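Long-range contacts in glutaredoxin (Populus tremula x Populus tremuloides, PDB 2E7P), which binds a [2Fe-2S] cluster together with glutathione and probably reduces low-molecular-weight and protein disulfides as a glutathione-dependent oxidoreductase: residues V22-K27 and P75-G80; C33-Q38 and G85-V90. All coordinates share one frame; numbering follows the deposited sequence.

In the fold
Contact 1 joins the two central strands of the mixed four-stranded sheet and lies near the centre of the chain; contact 2 lies farther out, where helix 31-42 meets the start of helix 87-95 over one face of that sheet. Both are buried, but backbone hydrogen bonds carry contact 1, whereas contact 2 has none across it and rests on aliphatic and sulphur packing. They meet where Pro75 CG packs on Val36 CG2 at 3.5 Å and where the backbones of Val77 and Gly85 pair. Both reach the same glutathione, contact 1 at its glycine carboxylate through Lys27, contact 2 at its gamma-glutamyl carboxylate through Cys87 and Asp88.

Contact 1: residues V22-K27 and P75-G80. With GSH (glutathione), chain H.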
loop_
_atom_site.group_PDB
_atom_site.type_symbol
_atom_site.label_atom_id
_atom_site.label_comp_id
_atom_site.label_asym_id
_atom_site.label_seq_id
_atom_site.Cartn_x
_atom_site.Cartn_y
_atom_site.Cartn_z
ATOM N N VAL C 22 -3.353 21.439 -1.688
ATOM C CA VAL C 22 -3.704 20.067 -1.319
ATOM C C VAL C 22 -2.437 19.344 -0.901
ATOM O O VAL C 22 -1.405 19.405 -1.571
ATOM C CB VAL C 22 -4.387 19.286 -2.447
ATOM C CG1 VAL C 22 -4.841 17.873 -1.959
ATOM C CG2 VAL C 22 -5.579 20.071 -3.030
ATOM N N VAL C 23 -2.516 18.652 0.218
ATOM C CA VAL C 23 -1.353 17.933 0.726
ATOM C C VAL C 23 -1.774 16.517 1.116
ATOM O O VAL C 23 -2.768 16.310 1.856
ATOM C CB VAL C 23 -0.672 18.667 1.922
ATOM C CG1 VAL C 23 0.451 17.778 2.516
ATOM C CG2 VAL C 23 -0.110 20.055 1.473
ATOM N N VAL C 24 -1.019 15.563 0.598
ATOM C CA VAL C 24 -1.243 14.138 0.877
ATOM C C VAL C 24 -0.015 13.563 1.586
ATOM O O VAL C 24 1.013 13.376 0.976
ATOM C CB VAL C 24 -1.520 13.335 -0.425
ATOM C CG1 VAL C 24 -1.773 11.876 -0.114
ATOM C CG2 VAL C 24 -2.752 13.894 -1.163
ATOM N N PHE C 25 -0.132 13.274 2.872
ATOM C CA PHE C 25 0.854 12.408 3.545
ATOM C C PHE C 25 0.650 10.944 3.124
ATOM O O PHE C 25 -0.447 10.416 3.171
ATOM C CB PHE C 25 0.817 12.588 5.077
ATOM C CG PHE C 25 1.125 14.002 5.530
ATOM C CD1 PHE C 25 2.428 14.400 5.795
ATOM C CD2 PHE C 25 0.101 14.916 5.714
ATOM C CE1 PHE C 25 2.712 15.679 6.252
ATOM C CE2 PHE C 25 0.374 16.212 6.134
ATOM C CZ PHE C 25 1.692 16.587 6.410
ATOM N N SER C 26 1.738 10.310 2.702
ATOM C CA SER C 26 1.699 9.104 1.902
ATOM C C SER C 26 2.904 8.194 2.235
ATOM O O SER C 26 3.814 8.595 2.947
ATOM C CB SER C 26 1.717 9.527 0.419
ATOM O OG SER C 26 1.782 8.429 -0.454
ATOM N N LYS C 27 2.848 6.948 1.773
ATOM C CA LYS C 27 3.974 6.032 1.754
ATOM C C LYS C 27 4.033 5.544 0.303
ATOM O O LYS C 27 2.986 5.343 -0.343
ATOM C CB LYS C 27 3.759 4.830 2.688
ATOM C CG LYS C 27 3.740 5.107 4.212
ATOM C CD LYS C 27 5.104 5.216 4.817
ATOM C CE LYS C 27 5.006 5.676 6.277
ATOM N NZ LYS C 27 4.942 4.542 7.275
ATOM N N PRO C 75 -3.244 7.101 3.436
ATOM C CA PRO C 75 -2.977 8.519 3.212
ATOM C C PRO C 75 -3.666 9.401 4.267
ATOM O O PRO C 75 -4.697 9.031 4.844
ATOM C CB PRO C 75 -3.523 8.774 1.821
ATOM C CG PRO C 75 -4.753 7.695 1.707
ATOM C CD PRO C 75 -4.258 6.528 2.506
ATOM N N ASN C 76 -3.074 10.548 4.520
ATOM C CA ASN C 76 -3.673 11.537 5.409
ATOM C C ASN C 76 -3.783 12.802 4.576
ATOM O O ASN C 76 -2.777 13.375 4.174
ATOM C CB ASN C 76 -2.804 11.719 6.658
ATOM C CG ASN C 76 -3.545 12.407 7.788
ATOM O OD1 ASN C 76 -4.478 13.176 7.557
ATOM N ND2 ASN C 76 -3.163 12.088 9.027
ATOM N N VAL C 77 -5.022 13.187 4.252
ATOM C CA VAL C 77 -5.270 14.215 3.249
ATOM C C VAL C 77 -5.759 15.537 3.853
ATOM O O VAL C 77 -6.688 15.564 4.657
ATOM C CB VAL C 77 -6.335 13.742 2.218
ATOM C CG1 VAL C 77 -6.561 14.813 1.155
ATOM C CG2 VAL C 77 -5.937 12.375 1.570
ATOM N N PHE C 78 -5.143 16.616 3.415
ATOM C CA PHE C 78 -5.517 17.974 3.784
ATOM C C PHE C 78 -5.867 18.740 2.533
ATOM O O PHE C 78 -5.137 18.674 1.513
ATOM C CB PHE C 78 -4.325 18.678 4.432
ATOM C CG PHE C 78 -4.041 18.219 5.824
ATOM C CD1 PHE C 78 -4.490 18.968 6.915
ATOM C CD2 PHE C 78 -3.335 17.046 6.051
ATOM C CE1 PHE C 78 -4.231 18.538 8.240
ATOM C CE2 PHE C 78 -3.067 16.600 7.356
ATOM C CZ PHE C 78 -3.506 17.350 8.454
ATOM N N ILE C 79 -6.981 19.458 2.605
ATOM C CA ILE C 79 -7.344 20.390 1.574
ATOM C C ILE C 79 -7.585 21.757 2.207
ATOM O O ILE C 79 -8.391 21.885 3.142
ATOM C CB ILE C 79 -8.592 19.958 0.775
ATOM C CG1 ILE C 79 -8.373 18.595 0.069
ATOM C CG2 ILE C 79 -8.969 21.093 -0.220
ATOM C CD1 ILE C 79 -9.562 18.076 -0.782
ATOM N N GLY C 80 -6.867 22.759 1.686
ATOM C CA GLY C 80 -6.902 24.129 2.222
ATOM C C GLY C 80 -6.496 24.125 3.676
ATOM O O GLY C 80 -7.038 24.877 4.474
HETATM N N1 GSH H . -9.182 3.491 6.565
HETATM C CA1 GSH H . -7.863 4.031 6.224
HETATM C C1 GSH H . -8.017 4.896 5.006
HETATM O O11 GSH H . -7.117 5.701 4.633
HETATM O O12 GSH H . -9.106 4.788 4.399
HETATM C CB1 GSH H . -6.864 2.876 6.042
HETATM C CG1 GSH H . -5.411 3.356 5.821
HETATM C CD1 GSH H . -4.411 2.261 6.077
HETATM O OE1 GSH H . -4.748 1.165 6.502
HETATM N N2 GSH H . -3.134 2.579 5.896
HETATM C CA2 GSH H . -2.063 1.609 6.154
HETATM C C2 GSH H . -1.025 2.295 7.018
HETATM O O2 GSH H . -0.888 3.535 7.040
HETATM C CB2 GSH H . -1.433 1.147 4.801
HETATM S SG2 GSH H . -2.295 0.338 3.387
HETATM N N3 GSH H . -0.235 1.534 7.780
HETATM C CA3 GSH H . 0.797 2.107 8.597
HETATM C C3 GSH H . 1.871 2.662 7.668
HETATM O O31 GSH H . 2.077 2.172 6.531
HETATM O O32 GSH H . 2.549 3.610 8.086
#
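Phe25 and Phe78 share a face of the sheet and cross obliquely, Phe25 CE2 lying 3.7 Å from Phe78 CE2 with the ring planes at 76°. Phe25 CG is anti to the carbonyl carbon (chi1 -60°), which leans its ring back along the strand toward Phe78, whose own ring rises more steeply from the sheet. Asn76 O sits at the edge of the Phe25 ring, while helix 58-69 covers this face with Leu65 and Trp68. Beneath the rings, strands 22-26 and 76-79 run antiparallel as the central pair of the thioredoxin-fold sheet. Val23 and Phe78 exchange two nearly straight bonds, Val23 N to Phe78 O and Phe78 N to Val23 O, both 2.9 Å; Phe25 and Asn76 form the next hydrogen-bonded pair. On the other face, Val22 CG1 lies beside Ile79 CG1 and Val24 CG1 beside Pro75 CB, each at 4.1 Å. Helix 99-110 covers the first pair, helix 31-42 the second. Pro75 follows a cis peptide bond, as in the cis-proline loop of this fold, and its CA makes a CA-H...O contact of 3.2 Å with Phe25 O. The Lys27 chain kinks and carries NZ away from the strands to donate a hydrogen bond to glutathione O32 at 2.7 Å.

Contact 2: residues C33-Q38 and G85-V90; sequences CNRVKQ and GGCDTV. With GSH (glutathione), chain H; GSH (glutathione), chain G.
Cys87 and Val36 bring helices 87-95 and 31-42 together. Gly85 leads in, its backbone paired with that of Val77 in the sheet, at positive phi (151°). Gly86 follows at the N-cap position, and its CA lies 3.4 Å from O11 of the chain H glutathione, so the backbone itself comes close to the ligand. Cys87 then faces two ways. Its backbone N gives O11 a hydrogen bond of 2.9 Å, while its SG, anti to the backbone N (chi1 -174°), lies against the aliphatic base of Arg35, 3.8 Å from Arg35 CG. The CG2 branch of Val36 comes alongside, 3.6 Å from Cys87 CA. Asp88 N donates to the second carboxylate oxygen, O12, in an almost straight bond of 2.9 Å. This is the gamma-glutamyl carboxylate site of glutaredoxins, built on the thioredoxin fold: two successive N-H groups at a helix N-terminus hold the carboxylate, which the helix dipole would also favour. One turn on from Cys87, Val90 points toward helix 31-42 and sets its CG2 4.0 Å from Val36 CG2, so that a single methyl of Val36 meets both Cys87 and Val90. Val77 lines the sheet side of this apolar cluster. The rest of the Arg35 side chain runs forward along its own helix, NH1 donating a hydrogen bond to Gln38 OE1 (2.9 Å) from well above the amide plane, not on a lone pair. Away from helix 87-95, Asn34 ND2 lies 3.5 Å from SG2 of the chain G glutathione, which the second subunit binds.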
loop_
_atom_site.group_PDB
_atom_site.type_symbol
_atom_site.label_atom_id
_atom_site.label_comp_id
_atom_site.label_asym_id
_atom_site.label_seq_id
_atom_site.Cartn_x
_atom_site.Cartn_y
_atom_site.Cartn_z
ATOM N N CYS C 33 -2.764 4.927 -0.763
ATOM C CA CYS C 33 -2.193 6.234 -1.158
ATOM C C CYS C 33 -2.312 6.502 -2.667
ATOM O O CYS C 33 -2.739 7.585 -3.076
ATOM C CB CYS C 33 -0.736 6.349 -0.658
ATOM S SG CYS C 33 -0.698 6.354 1.123
ATOM N N ASN C 34 -1.955 5.524 -3.497
ATOM C CA ASN C 34 -2.171 5.647 -4.968
ATOM C C ASN C 34 -3.604 5.882 -5.440
ATOM O O ASN C 34 -3.824 6.577 -6.409
ATOM C CB ASN C 34 -1.586 4.433 -5.688
ATOM C CG ASN C 34 -0.068 4.322 -5.462
ATOM O OD1 ASN C 34 0.582 5.325 -5.183
ATOM N ND2 ASN C 34 0.476 3.114 -5.531
ATOM N N ARG C 35 -4.576 5.271 -4.756
ATOM C CA ARG C 35 -6.007 5.489 -5.042
ATOM C C ARG C 35 -6.411 6.967 -4.770
ATOM O O ARG C 35 -7.110 7.605 -5.564
ATOM C CB ARG C 35 -6.855 4.503 -4.208
ATOM C CG ARG C 35 -8.421 4.584 -4.412
ATOM C CD ARG C 35 -8.868 4.314 -5.853
ATOM N NE ARG C 35 -10.324 4.403 -5.959
ATOM C CZ ARG C 35 -10.989 4.966 -6.972
ATOM N NH1 ARG C 35 -10.329 5.495 -7.999
ATOM N NH2 ARG C 35 -12.331 5.009 -6.945
ATOM N N VAL C 36 -5.950 7.520 -3.661
ATOM C CA VAL C 36 -6.159 8.949 -3.430
ATOM C C VAL C 36 -5.551 9.822 -4.528
ATOM O O VAL C 36 -6.188 10.744 -5.029
ATOM C CB VAL C 36 -5.633 9.356 -2.044
ATOM C CG1 VAL C 36 -5.468 10.890 -1.933
ATOM C CG2 VAL C 36 -6.601 8.824 -0.990
ATOM N N LYS C 37 -4.329 9.513 -4.924
ATOM C CA LYS C 37 -3.658 10.230 -6.002
ATOM C C LYS C 37 -4.456 10.134 -7.302
ATOM O O LYS C 37 -4.570 11.123 -8.033
ATOM C CB LYS C 37 -2.242 9.637 -6.186
ATOM C CG LYS C 37 -1.274 10.051 -5.067
ATOM C CD LYS C 37 -0.098 9.127 -5.057
ATOM C CE LYS C 37 0.749 9.302 -3.776
ATOM N NZ LYS C 37 2.025 8.575 -3.918
ATOM N N GLN C 38 -4.944 8.928 -7.601
ATOM C CA GLN C 38 -5.805 8.683 -8.765
ATOM C C GLN C 38 -7.051 9.584 -8.746
ATOM O O GLN C 38 -7.370 10.233 -9.724
ATOM C CB GLN C 38 -6.244 7.209 -8.806
ATOM C CG GLN C 38 -7.057 6.853 -10.096
ATOM C CD GLN C 38 -7.412 5.388 -10.159
ATOM O OE1 GLN C 38 -7.731 4.777 -9.144
ATOM N NE2 GLN C 38 -7.381 4.815 -11.367
ATOM N N GLY C 85 -9.311 13.423 5.636
ATOM C CA GLY C 85 -9.413 12.076 6.117
ATOM C C GLY C 85 -8.447 11.217 5.316
ATOM O O GLY C 85 -7.397 11.682 4.879
ATOM N N GLY C 86 -8.816 9.964 5.120
ATOM C CA GLY C 86 -7.974 8.998 4.451
ATOM C C GLY C 86 -8.510 8.646 3.084
ATOM O O GLY C 86 -9.207 9.448 2.459
ATOM N N CYS C 87 -8.170 7.448 2.615
ATOM C CA CYS C 87 -8.631 6.960 1.305
ATOM C C CYS C 87 -10.156 6.768 1.293
ATOM O O CYS C 87 -10.832 7.282 0.425
ATOM C CB CYS C 87 -7.922 5.643 0.961
ATOM S SG CYS C 87 -8.284 5.040 -0.679
ATOM N N ASP C 88 -10.697 6.059 2.280
ATOM C CA ASP C 88 -12.138 5.881 2.350
ATOM C C ASP C 88 -12.842 7.232 2.257
ATOM O O ASP C 88 -13.781 7.377 1.483
ATOM C CB ASP C 88 -12.584 5.141 3.617
ATOM C CG ASP C 88 -12.207 3.686 3.600
ATOM O OD1 ASP C 88 -11.820 3.142 2.541
ATOM O OD2 ASP C 88 -12.269 3.052 4.671
ATOM N N THR C 89 -12.385 8.215 3.046
ATOM C CA THR C 89 -12.950 9.563 2.967
ATOM C C THR C 89 -12.925 10.135 1.551
ATOM O O THR C 89 -13.964 10.664 1.064
ATOM C CB THR C 89 -12.257 10.569 3.915
ATOM O OG1 THR C 89 -12.150 10.000 5.227
ATOM C CG2 THR C 89 -13.081 11.843 3.997
ATOM N N VAL C 90 -11.756 10.083 0.897
ATOM C CA VAL C 90 -11.632 10.694 -0.429
ATOM C C VAL C 90 -12.532 9.998 -1.474
ATOM O O VAL C 90 -13.149 10.670 -2.326
ATOM C CB VAL C 90 -10.155 10.789 -0.946
ATOM C CG1 VAL C 90 -10.122 11.384 -2.363
ATOM C CG2 VAL C 90 -9.331 11.650 -0.027
HETATM N N1 GSH H . -9.182 3.491 6.565
HETATM C CA1 GSH H . -7.863 4.031 6.224
HETATM C C1 GSH H . -8.017 4.896 5.006
HETATM O O11 GSH H . -7.117 5.701 4.633
HETATM O O12 GSH H . -9.106 4.788 4.399
HETATM C CB1 GSH H . -6.864 2.876 6.042
HETATM C CG1 GSH H . -5.411 3.356 5.821
HETATM C CD1 GSH H . -4.411 2.261 6.077
HETATM O OE1 GSH H . -4.748 1.165 6.502
HETATM N N2 GSH H . -3.134 2.579 5.896
HETATM C CA2 GSH H . -2.063 1.609 6.154
HETATM C C2 GSH H . -1.025 2.295 7.018
HETATM O O2 GSH H . -0.888 3.535 7.040
HETATM C CB2 GSH H . -1.433 1.147 4.801
HETATM S SG2 GSH H . -2.295 0.338 3.387
HETATM N N3 GSH H . -0.235 1.534 7.780
HETATM C CA3 GSH H . 0.797 2.107 8.597
HETATM C C3 GSH H . 1.871 2.662 7.668
HETATM O O31 GSH H . 2.077 2.172 6.531
HETATM O O32 GSH H . 2.549 3.610 8.086
HETATM N N1 GSH G . 9.598 -0.124 -7.314
HETATM C CA1 GSH G . 8.702 0.117 -8.445
HETATM C C1 GSH G . 9.402 1.080 -9.354
HETATM O O11 GSH G . 8.954 1.375 -10.484
HETATM O O12 GSH G . 10.441 1.606 -8.915
HETATM C CB1 GSH G . 7.427 0.747 -7.862
HETATM C CG1 GSH G . 6.297 1.110 -8.863
HETATM C CD1 GSH G . 4.913 1.194 -8.187
HETATM O OE1 GSH G . 4.794 0.995 -6.986
HETATM N N2 GSH G . 3.863 1.511 -8.952
HETATM C CA2 GSH G . 2.494 1.538 -8.464
HETATM C C2 GSH G . 1.794 0.394 -9.137
HETATM O O2 GSH G . 2.141 0.081 -10.259
HETATM C CB2 GSH G . 1.818 2.779 -9.005
HETATM S SG2 GSH G . 2.421 4.256 -8.168
HETATM N N3 GSH G . 0.782 -0.247 -8.534
HETATM C CA3 GSH G . 0.023 -1.351 -9.120
HETATM C C3 GSH G . -0.889 -0.852 -10.228
HETATM O O31 GSH G . -1.010 0.374 -10.481
HETATM O O32 GSH G . -1.542 -1.675 -10.902
#